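Mevalonate 3-kinase (Thermoplasma acidophilum, PDB 4RKS) catalyses the ATP-dependent phosphorylation of (R)-mevalonate to mevalonate 3-phosphate in the alternative mevalonate pathway of the extremely acidophilic Thermoplasmatales. Local coordinates at residues A[207-210]-A[211-215]; A[272-275]-A[276-280]. All blocks are in the same frame, centred on the assembly; numbering follows the deposited sequence.

Contact 1. Residues A[207-210]-A[211-215]; sequences SDVI and HQNIV. With MEV ((R)-mevalonate), chain C.
Asn213 turns its side chain back over the preceding turn toward Val209: CG lies anti to the carbonyl carbon (chi1 -75°), and the amide is swung round to chi2 -101°, which points ND2 at the carbonyl of Val209. That oxygen accepts two bonds from one residue, 2.8 Å from Asn213 ND2 and 2.9 Å from Asn213 N, the side-chain bond leaving close to the amide plane. Val209 CG1 lies alongside, 3.4 Å from Asn213 ND2. Two residues earlier in the helix, His211 N binds Ser207 O at 2.9 Å, nearly straight at 170°, and CD2 of the His211 ring passes 3.5 Å from the same oxygen. The ring then presents its edge to mevalonate, with NE2 3.6 Å from O8 of the ligand, while Ile210 CD1 comes within 3.9 Å of ligand C6. Both ring nitrogens are engaged, ND1 with Gly40 N and NE2 with Glu159 OE2, a substrate-binding carboxylate. Replacing His211 by alanine removes the ring, which would probably leave Glu159 OE2 and Gly40 N without this partner and open a gap beside the ligand's O8. The short helix that begins at ATP-binding Ser207 thus lines the mevalonate pocket of a GHMP-family kinase with Ile210 and His211.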
loop_
_atom_site.group_PDB
_atom_site.type_symbol
_atom_site.label_atom_id
_atom_site.label_comp_id
_atom_site.label_asym_id
_atom_site.label_seq_id
_atom_site.Cartn_x
_atom_site.Cartn_y
_atom_site.Cartn_z
ATOM N N SER A 207 11.732 1.948 -4.275
ATOM C CA SER A 207 10.592 2.414 -5.054
ATOM C C SER A 207 10.955 3.634 -5.895
ATOM O O SER A 207 10.465 3.804 -7.015
ATOM C CB SER A 207 9.412 2.728 -4.136
ATOM O OG SER A 207 8.909 1.537 -3.554
ATOM N N ASP A 208 11.838 4.475 -5.375
ATOM C CA ASP A 208 12.228 5.678 -6.101
ATOM C C ASP A 208 12.928 5.370 -7.427
ATOM O O ASP A 208 12.765 6.104 -8.405
ATOM C CB ASP A 208 13.111 6.553 -5.220
ATOM C CG ASP A 208 12.297 7.408 -4.268
ATOM O OD1 ASP A 208 11.104 7.664 -4.572
ATOM O OD2 ASP A 208 12.848 7.822 -3.225
ATOM N N VAL A 209 13.693 4.284 -7.454
ATOM C CA VAL A 209 14.320 3.795 -8.676
ATOM C C VAL A 209 13.268 3.299 -9.661
ATOM O O VAL A 209 13.382 3.516 -10.868
ATOM C CB VAL A 209 15.314 2.659 -8.383
ATOM C CG1 VAL A 209 15.956 2.163 -9.668
ATOM C CG2 VAL A 209 16.370 3.129 -7.394
ATOM N N ILE A 210 12.240 2.634 -9.135
ATOM C CA ILE A 210 11.138 2.152 -9.962
ATOM C C ILE A 210 10.441 3.338 -10.640
ATOM O O ILE A 210 10.347 3.396 -11.866
ATOM C CB ILE A 210 10.123 1.324 -9.134
ATOM C CG1 ILE A 210 10.772 0.017 -8.649
ATOM C CG2 ILE A 210 8.874 1.036 -9.962
ATOM C CD1 ILE A 210 9.933 -0.801 -7.644
ATOM N N HIS A 211 9.966 4.286 -9.838
ATOM C CA HIS A 211 9.350 5.503 -10.360
ATOM C C HIS A 211 10.266 6.260 -11.330
ATOM O O HIS A 211 9.844 6.676 -12.412
ATOM C CB HIS A 211 8.942 6.423 -9.199
ATOM C CG HIS A 211 7.827 5.878 -8.364
ATOM N ND1 HIS A 211 6.747 5.217 -8.908
ATOM C CD2 HIS A 211 7.631 5.881 -7.024
ATOM C CE1 HIS A 211 5.929 4.844 -7.939
ATOM N NE2 HIS A 211 6.443 5.235 -6.786
ATOM N N GLN A 212 11.522 6.437 -10.948
ATOM C CA GLN A 212 12.457 7.194 -11.784
ATOM C C GLN A 212 12.705 6.513 -13.141
ATOM O O GLN A 212 12.751 7.171 -14.175
ATOM C CB GLN A 212 13.785 7.398 -11.041
ATOM C CG GLN A 212 14.784 8.294 -11.770
ATOM C CD GLN A 212 16.045 8.576 -10.958
ATOM O OE1 GLN A 212 16.323 7.908 -9.956
ATOM N NE2 GLN A 212 16.812 9.575 -11.388
ATOM N N ASN A 213 12.836 5.194 -13.160
ATOM C CA ASN A 213 13.196 4.540 -14.426
ATOM C C ASN A 213 12.015 4.173 -15.329
ATOM O O ASN A 213 12.134 4.240 -16.551
ATOM C CB ASN A 213 14.029 3.297 -14.149
ATOM C CG ASN A 213 15.441 3.637 -13.744
ATOM O OD1 ASN A 213 16.369 3.566 -14.551
ATOM N ND2 ASN A 213 15.610 4.035 -12.499
ATOM N N ILE A 214 10.874 3.803 -14.745
ATOM C CA ILE A 214 9.755 3.338 -15.557
ATOM C C ILE A 214 9.305 4.384 -16.578
ATOM O O ILE A 214 8.901 4.042 -17.685
ATOM C CB ILE A 214 8.535 2.920 -14.703
ATOM C CG1 ILE A 214 7.665 1.959 -15.512
ATOM C CG2 ILE A 214 7.714 4.159 -14.219
ATOM C CD1 ILE A 214 6.327 1.662 -14.897
ATOM N N VAL A 215 9.409 5.660 -16.228
ATOM C CA VAL A 215 8.953 6.719 -17.121
ATOM C C VAL A 215 9.905 6.882 -18.320
ATOM O O VAL A 215 9.579 7.537 -19.310
ATOM C CB VAL A 215 8.805 8.063 -16.354
ATOM C CG1 VAL A 215 8.101 9.106 -17.210
ATOM C CG2 VAL A 215 8.008 7.847 -15.060
HETATM C C8 MEV C . 3.688 1.965 -5.264
HETATM O O8 MEV C . 4.085 3.289 -4.964
HETATM C C2 MEV C . 4.807 1.307 -6.041
HETATM C C3 MEV C . 4.762 -0.205 -6.184
HETATM O O7 MEV C . 4.542 -0.860 -4.961
HETATM C C4 MEV C . 3.676 -0.629 -7.160
HETATM C C5 MEV C . 2.299 -0.729 -6.530
HETATM O O3 MEV C . 2.116 -1.329 -5.428
HETATM O O4 MEV C . 1.326 -0.184 -7.103
HETATM C C6 MEV C . 6.112 -0.629 -6.717
#

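Contact 2. Residues A[272-275]-A[276-280]; sequences NMQK and LISYL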
loop_
_atom_site.group_PDB
_atom_site.type_symbol
_atom_site.label_atom_id
_atom_site.label_comp_id
_atom_site.label_asym_id
_atom_site.label_seq_id
_atom_site.Cartn_x
_atom_site.Cartn_y
_atom_site.Cartn_z
ATOM N N ASN A 272 14.882 -17.343 -8.147
ATOM C CA ASN A 272 14.051 -18.221 -7.327
ATOM C C ASN A 272 12.593 -17.765 -7.297
ATOM O O ASN A 272 11.681 -18.574 -7.060
ATOM C CB ASN A 272 14.603 -18.313 -5.902
ATOM C CG ASN A 272 15.919 -19.068 -5.837
ATOM O OD1 ASN A 272 16.274 -19.792 -6.762
ATOM N ND2 ASN A 272 16.647 -18.898 -4.740
ATOM N N MET A 273 12.374 -16.473 -7.536
ATOM C CA MET A 273 11.014 -15.950 -7.647
ATOM C C MET A 273 10.355 -16.479 -8.920
ATOM O O MET A 273 9.194 -16.887 -8.906
ATOM C CB MET A 273 11.012 -14.418 -7.633
ATOM C CG MET A 273 11.349 -13.829 -6.282
ATOM S SD MET A 273 11.585 -12.046 -6.324
ATOM C CE MET A 273 9.885 -11.459 -6.494
ATOM N N GLN A 274 11.111 -16.498 -10.011
ATOM C CA GLN A 274 10.594 -16.996 -11.278
ATOM C C GLN A 274 10.346 -18.509 -11.206
ATOM O O GLN A 274 9.400 -19.015 -11.809
ATOM C CB GLN A 274 11.550 -16.645 -12.426
ATOM C CG GLN A 274 11.066 -17.077 -13.817
ATOM C CD GLN A 274 9.596 -16.726 -14.093
ATOM O OE1 GLN A 274 9.190 -15.562 -14.007
ATOM N NE2 GLN A 274 8.796 -17.741 -14.427
ATOM N N LYS A 275 11.177 -19.230 -10.459
ATOM C CA LYS A 275 10.957 -20.668 -10.289
ATOM C C LYS A 275 9.641 -20.944 -9.559
ATOM O O LYS A 275 8.911 -21.872 -9.920
ATOM C CB LYS A 275 12.120 -21.323 -9.534
ATOM C CG LYS A 275 13.398 -21.494 -10.347
ATOM C CD LYS A 275 14.500 -22.122 -9.492
ATOM C CE LYS A 275 15.814 -22.232 -10.255
ATOM N NZ LYS A 275 16.948 -22.559 -9.346
ATOM N N LEU A 276 9.343 -20.154 -8.528
ATOM C CA LEU A 276 8.090 -20.326 -7.794
ATOM C C LEU A 276 6.901 -20.068 -8.715
ATOM O O LEU A 276 5.943 -20.838 -8.743
ATOM C CB LEU A 276 8.023 -19.404 -6.578
ATOM C CG LEU A 276 6.684 -19.387 -5.817
ATOM C CD1 LEU A 276 6.368 -20.740 -5.165
ATOM C CD2 LEU A 276 6.648 -18.280 -4.773
ATOM N N ILE A 277 6.981 -18.981 -9.471
ATOM C CA ILE A 277 5.944 -18.616 -10.431
ATOM C C ILE A 277 5.670 -19.736 -11.438
ATOM O O ILE A 277 4.516 -20.003 -11.778
ATOM C CB ILE A 277 6.327 -17.329 -11.188
ATOM C CG1 ILE A 277 6.405 -16.149 -10.215
ATOM C CG2 ILE A 277 5.330 -17.037 -12.292
ATOM C CD1 ILE A 277 6.690 -14.808 -10.881
ATOM N N SER A 278 6.728 -20.398 -11.902
ATOM C CA SER A 278 6.567 -21.516 -12.827
ATOM C C SER A 278 5.796 -22.672 -12.178
ATOM O O SER A 278 4.962 -23.306 -12.821
ATOM C CB SER A 278 7.929 -22.010 -13.326
ATOM O OG SER A 278 8.632 -20.976 -13.997
ATOM N N TYR A 279 6.084 -22.949 -10.913
ATOM C CA TYR A 279 5.365 -23.993 -10.189
ATOM C C TYR A 279 3.898 -23.600 -10.029
ATOM O O TYR A 279 3.009 -24.449 -10.149
ATOM C CB TYR A 279 6.005 -24.249 -8.824
ATOM C CG TYR A 279 5.180 -25.117 -7.885
ATOM C CD1 TYR A 279 5.068 -26.495 -8.083
ATOM C CD2 TYR A 279 4.530 -24.561 -6.786
ATOM C CE1 TYR A 279 4.317 -27.289 -7.214
ATOM C CE2 TYR A 279 3.782 -25.342 -5.915
ATOM C CZ TYR A 279 3.677 -26.704 -6.131
ATOM O OH TYR A 279 2.926 -27.469 -5.261
ATOM N N LEU A 280 3.657 -22.312 -9.764
ATOM C CA LEU A 280 2.297 -21.788 -9.616
ATOM C C LEU A 280 1.473 -22.075 -10.871
ATOM O O LEU A 280 0.299 -22.428 -10.785
ATOM C CB LEU A 280 2.322 -20.269 -9.316
ATOM C CG LEU A 280 2.885 -19.875 -7.943
ATOM C CD1 LEU A 280 2.864 -18.353 -7.719
ATOM C CD2 LEU A 280 2.137 -20.588 -6.842
#
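Gln274 and Ser278 meet one turn apart on the surface of helix 271-283, a regular alpha-helix whose buried side lies against strands 289-292 and 298-304 in the C-terminal domain. The i to i+4 backbone ladder runs through Leu276 N to Asn272 O, Ile277 N to Met273 O and Tyr279 N to Lys275 O; of these three the first has its donor farthest from the carbonyl plane, above it rather than on a lone pair.

Ile277 is the side chain to follow. Its CB sits 3.6 Å from Gln274 O, with Met273 O almost as near. From there the chain forks. CG1, anti to the carbonyl carbon (chi1 -64°), is carried back along the helix to 3.2 Å from Met273 O, so the methylene lies against the very carbonyl that binds its own backbone N. CG2 takes the other branch and comes 4.1 Å from Gln274 NE2. At the tip, CD1 is 3.8 Å from Met273 O and at similar range from Gln274 OE1; beyond the helix, Ile277 packs on Tyr291.

Gln274 reaches this place because its chain bends at chi2 (46°), folding the amide over Ile277, and the two side chains cross at about a right angle. Leu276 and Met273 touch Val299, and Leu280 meets Val301 and Tyr291; Lys275 and Tyr279 instead touch loop residues, Phe318 and Ile314 respectively.

On the exposed side, Ser278 doubles the grip on one carbonyl. Its OG, beside the backbone N, donates to Gln274 O at 3.0 Å, and Ser278 N reaches that oxygen at the same distance from the opposite face of the carbonyl plane.

From the N terminus, the chain first builds much of the N-terminal domain, then reaches contact 1 on helix 207-214. Contact 2 follows on helix 271-283, after helices 220-238 and 243-262. The two are in series: each joins adjoining segments of one helix, its contacts mostly three or four residues apart, so neither closes a long loop, and they neither nest nor cross. Their centres are about 25 Å apart, with about 11 Å between nearest atoms. Contact 1 packs against helix 243-262, Ile210 meeting Tyr257, both of them lining the mevalonate pocket, and touches helix 220-238. Contact 2 lies against strands 289-292 and 298-304, with Met273 about 11 Å, side chain to ligand, from mevalonate.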